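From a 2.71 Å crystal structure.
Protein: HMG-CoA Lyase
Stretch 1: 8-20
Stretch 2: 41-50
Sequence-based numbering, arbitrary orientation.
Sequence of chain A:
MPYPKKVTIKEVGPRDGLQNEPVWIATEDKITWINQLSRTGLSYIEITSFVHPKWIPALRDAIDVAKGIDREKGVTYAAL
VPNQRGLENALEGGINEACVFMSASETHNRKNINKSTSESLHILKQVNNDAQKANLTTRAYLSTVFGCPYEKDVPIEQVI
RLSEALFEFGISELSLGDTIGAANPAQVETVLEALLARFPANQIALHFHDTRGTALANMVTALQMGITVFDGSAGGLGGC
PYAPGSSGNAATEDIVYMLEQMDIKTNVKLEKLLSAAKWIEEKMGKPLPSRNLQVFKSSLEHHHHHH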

# COMPACT_ATOMS: atom_id res chain seq x y z
N THR A 8 19.29 2.36 -1.14
CA THR A 8 19.64 1.21 -0.32
C THR A 8 18.55 0.84 0.68
O THR A 8 18.14 1.65 1.51
N ILE A 9 18.07 -0.40 0.58
CA ILE A 9 17.04 -0.92 1.47
C ILE A 9 17.65 -1.90 2.46
O ILE A 9 18.43 -2.78 2.09
N LYS A 10 17.27 -1.77 3.73
CA LYS A 10 17.79 -2.65 4.78
C LYS A 10 16.76 -3.65 5.29
O LYS A 10 15.66 -3.28 5.68
N GLU A 11 17.12 -4.93 5.29
CA GLU A 11 16.25 -5.99 5.76
C GLU A 11 16.30 -6.11 7.28
O GLU A 11 17.39 -6.18 7.85
N VAL A 12 15.14 -6.13 7.94
CA VAL A 12 15.10 -6.28 9.40
C VAL A 12 14.12 -7.37 9.79
O VAL A 12 13.69 -7.45 10.95
N GLY A 13 13.78 -8.23 8.83
CA GLY A 13 12.84 -9.30 9.09
C GLY A 13 13.28 -10.30 10.14
O GLY A 13 12.54 -10.60 11.10
N PRO A 14 14.50 -10.85 10.00
CA PRO A 14 14.97 -11.82 10.98
C PRO A 14 14.99 -11.27 12.40
O PRO A 14 15.13 -12.01 13.36
N ARG A 15 14.83 -9.96 12.54
CA ARG A 15 14.85 -9.40 13.87
C ARG A 15 13.50 -8.81 14.24
O ARG A 15 12.71 -9.46 14.94
N ASP A 16 13.22 -7.60 13.75
CA ASP A 16 11.95 -6.91 14.04
C ASP A 16 10.76 -7.75 13.59
O ASP A 16 9.67 -7.65 14.15
N GLY A 17 10.98 -8.60 12.59
CA GLY A 17 9.91 -9.45 12.12
C GLY A 17 9.70 -10.67 12.97
O GLY A 17 8.58 -10.94 13.41
N LEU A 18 10.76 -11.40 13.24
CA LEU A 18 10.59 -12.61 14.05
C LEU A 18 10.20 -12.36 15.50
O LEU A 18 9.44 -13.14 16.08
N GLN A 19 10.70 -11.27 16.09
CA GLN A 19 10.37 -10.98 17.48
C GLN A 19 8.96 -10.45 17.62
O GLN A 19 8.48 -10.23 18.74
N ASN A 20 8.30 -10.23 16.50
CA ASN A 20 6.93 -9.73 16.51
C ASN A 20 5.93 -10.80 16.06
O ASN A 20 4.74 -10.53 15.85
N GLY A 41 20.87 -10.29 -2.60
CA GLY A 41 21.25 -9.05 -3.24
C GLY A 41 21.26 -7.96 -2.19
O GLY A 41 21.92 -6.94 -2.33
N LEU A 42 20.51 -8.19 -1.12
CA LEU A 42 20.47 -7.23 -0.03
C LEU A 42 21.91 -7.04 0.47
O LEU A 42 22.71 -7.97 0.40
N SER A 43 22.23 -5.85 0.96
CA SER A 43 23.57 -5.55 1.45
C SER A 43 23.56 -5.23 2.94
O SER A 43 24.55 -4.75 3.48
N TYR A 44 22.43 -5.46 3.61
CA TYR A 44 22.32 -5.17 5.03
C TYR A 44 21.22 -6.04 5.63
O TYR A 44 20.12 -6.10 5.09
N ILE A 45 21.51 -6.70 6.75
CA ILE A 45 20.54 -7.58 7.38
C ILE A 45 20.68 -7.63 8.89
O ILE A 45 21.72 -8.06 9.39
N GLU A 46 19.66 -7.22 9.64
CA GLU A 46 19.75 -7.34 11.09
C GLU A 46 19.46 -8.79 11.44
O GLU A 46 18.30 -9.16 11.62
N ILE A 47 20.49 -9.62 11.54
CA ILE A 47 20.30 -11.02 11.84
C ILE A 47 19.55 -11.32 13.14
O ILE A 47 18.82 -12.30 13.21
N THR A 48 19.73 -10.48 14.16
CA THR A 48 19.05 -10.73 15.43
C THR A 48 19.18 -9.57 16.41
O THR A 48 19.76 -8.53 16.09
N SER A 49 18.65 -9.78 17.61
CA SER A 49 18.69 -8.78 18.68
C SER A 49 19.35 -9.36 19.92
O SER A 49 19.09 -10.50 20.29
N PHE A 50 20.21 -8.57 20.55
CA PHE A 50 20.89 -9.02 21.75
C PHE A 50 20.27 -8.47 23.02
O PHE A 50 20.97 -8.20 24.00

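Strands 8-11 and 44-49 run side by side in nearly the same direction, their axes 16° apart, and a single backbone bridge pairs Glu-11 with Ile-45. Both backbone groups of Glu-11 are satisfied there: its N donates to Tyr-44 O (3.2 Å), and its O accepts from Glu-46 N (3.1 Å). Just before the bridge a water takes over the pairing, accepting from Ser-43 N (3.1 Å) and donating to Ile-9 O (3.2 Å), so these groups need no direct partner.

The side chain of Glu-11 (chi1 t, chi2 p) starts toward the second stretch, where its CB lies 3.6 Å from Leu-42 CD1. Its carboxylate serves the first: OE1 accepts from Gly-13 N at 2.8 Å, and both oxygens have further partners elsewhere in the structure. A CB on Gly-13 would fall on this OE1, so glycine suits the turn.

Apolar chains fill the neighbouring space. Ile-9 (p, t) reaches Leu-42 (m, t), CD1 to CD2 at 3.4 Å, and Pro-14 CG meets Ile-45 CG2 at 3.8 Å. Lys-10, m at chi1 and then extended, lies along Tyr-44 (chi1 t). Its CD sits over the ring face, 3.4 Å from the centroid, while NZ makes an off-centre cation-pi contact at 4.1 Å. Long methylenes ending in a charge suit an aromatic face; NZ and Tyr-44 OH also find hydrogen bonds elsewhere in the structure.

The main polar link between side chains is a salt bridge. Glu-46 (m, t) points toward the first stretch, and its OE2 accepts from Arg-15 NH1 at 3.2 Å, near the guanidinium plane. Arginine can serve two acids at once: NH2 pairs with Asp-16 OD2 at 3.0 Å. Its aliphatic part also packs, with CG 3.8 Å from Ser-49 CB.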

# COMPACT_ATOMS: atom_id res chain seq x y z
CB THR A 8 20.94 1.47 0.44
OG1 THR A 8 21.13 2.88 0.60
CG2 THR A 8 22.12 0.90 -0.33
CB ILE A 9 15.94 -1.66 0.71
CG1 ILE A 9 16.47 -2.97 0.19
CG2 ILE A 9 15.40 -0.83 -0.44
CD1 ILE A 9 15.40 -3.96 -0.02
CB LYS A 10 18.31 -1.78 5.92
CG LYS A 10 19.35 -0.77 5.44
CD LYS A 10 20.16 -0.17 6.57
CE LYS A 10 21.30 0.67 6.04
NZ LYS A 10 22.10 1.24 7.15
CB GLU A 11 16.67 -7.32 5.14
CG GLU A 11 15.86 -8.50 5.65
CD GLU A 11 14.39 -8.41 5.28
OE1 GLU A 11 13.55 -8.86 6.08
OE2 GLU A 11 14.07 -7.89 4.18
CB VAL A 12 14.67 -4.97 10.13
CG1 VAL A 12 15.70 -3.90 9.90
CG2 VAL A 12 13.30 -4.51 9.65
CB PRO A 14 16.36 -12.18 10.47
CG PRO A 14 16.79 -10.96 9.74
CD PRO A 14 15.54 -10.54 9.01
CB ARG A 15 15.94 -8.35 13.99
CG ARG A 15 16.18 -7.91 15.40
CD ARG A 15 16.03 -6.41 15.48
NE ARG A 15 14.69 -5.99 15.89
CZ ARG A 15 14.17 -4.79 15.65
NH1 ARG A 15 14.87 -3.88 14.98
NH2 ARG A 15 12.96 -4.49 16.09
CB ASP A 16 11.90 -5.55 13.33
CG ASP A 16 10.87 -4.60 13.95
OD1 ASP A 16 10.72 -3.46 13.45
OD2 ASP A 16 10.21 -4.99 14.94
CB LEU A 18 11.85 -13.47 13.96
CG LEU A 18 11.82 -14.59 12.90
CD1 LEU A 18 10.86 -14.27 11.76
CD2 LEU A 18 13.21 -14.80 12.38
CB GLN A 19 11.34 -9.97 18.11
CG GLN A 19 11.18 -8.53 17.66
CD GLN A 19 11.94 -7.56 18.55
OE1 GLN A 19 11.50 -7.26 19.65
NE2 GLN A 19 13.09 -7.08 18.08
CB ASN A 20 6.83 -8.47 15.64
CG ASN A 20 7.16 -7.17 16.41
OD1 ASN A 20 8.23 -7.03 17.00
ND2 ASN A 20 6.22 -6.22 16.39
CB LEU A 42 19.59 -7.77 1.10
CG LEU A 42 18.08 -7.71 0.91
CD1 LEU A 42 17.40 -8.62 1.90
CD2 LEU A 42 17.60 -6.28 1.09
CB SER A 43 24.15 -4.36 0.70
OG SER A 43 23.50 -3.17 1.06
CB TYR A 44 21.99 -3.70 5.21
CG TYR A 44 21.94 -3.26 6.64
CD1 TYR A 44 20.82 -3.52 7.43
CD2 TYR A 44 22.97 -2.51 7.20
CE1 TYR A 44 20.73 -3.05 8.73
CE2 TYR A 44 22.89 -2.02 8.49
CZ TYR A 44 21.76 -2.29 9.26
OH TYR A 44 21.65 -1.77 10.53
CB ILE A 45 20.72 -9.01 6.90
CG1 ILE A 45 20.68 -9.08 5.38
CG2 ILE A 45 19.66 -9.87 7.51
CD1 ILE A 45 20.81 -10.49 4.87
CB GLU A 46 18.73 -6.47 11.78
CG GLU A 46 19.01 -5.02 11.66
CD GLU A 46 18.24 -4.21 12.69
OE1 GLU A 46 18.27 -2.96 12.62
OE2 GLU A 46 17.61 -4.82 13.58
CB ILE A 47 21.63 -11.75 11.90
CG1 ILE A 47 22.52 -11.13 12.98
CG2 ILE A 47 22.32 -11.67 10.55
CD1 ILE A 47 23.81 -11.88 13.20
CB THR A 48 19.63 -11.95 16.13
OG1 THR A 48 18.96 -12.16 17.37
CG2 THR A 48 21.11 -11.73 16.40
CB SER A 49 17.28 -8.31 19.05
OG SER A 49 17.26 -7.66 20.31
CB PHE A 50 22.38 -8.67 21.69
CG PHE A 50 23.15 -9.54 20.75
CD1 PHE A 50 23.36 -9.14 19.44
CD2 PHE A 50 23.60 -10.78 21.15
CE1 PHE A 50 24.02 -9.98 18.54
CE2 PHE A 50 24.26 -11.62 20.26
CZ PHE A 50 24.46 -11.23 18.96
O HOH W 1 20.35 -3.75 -0.24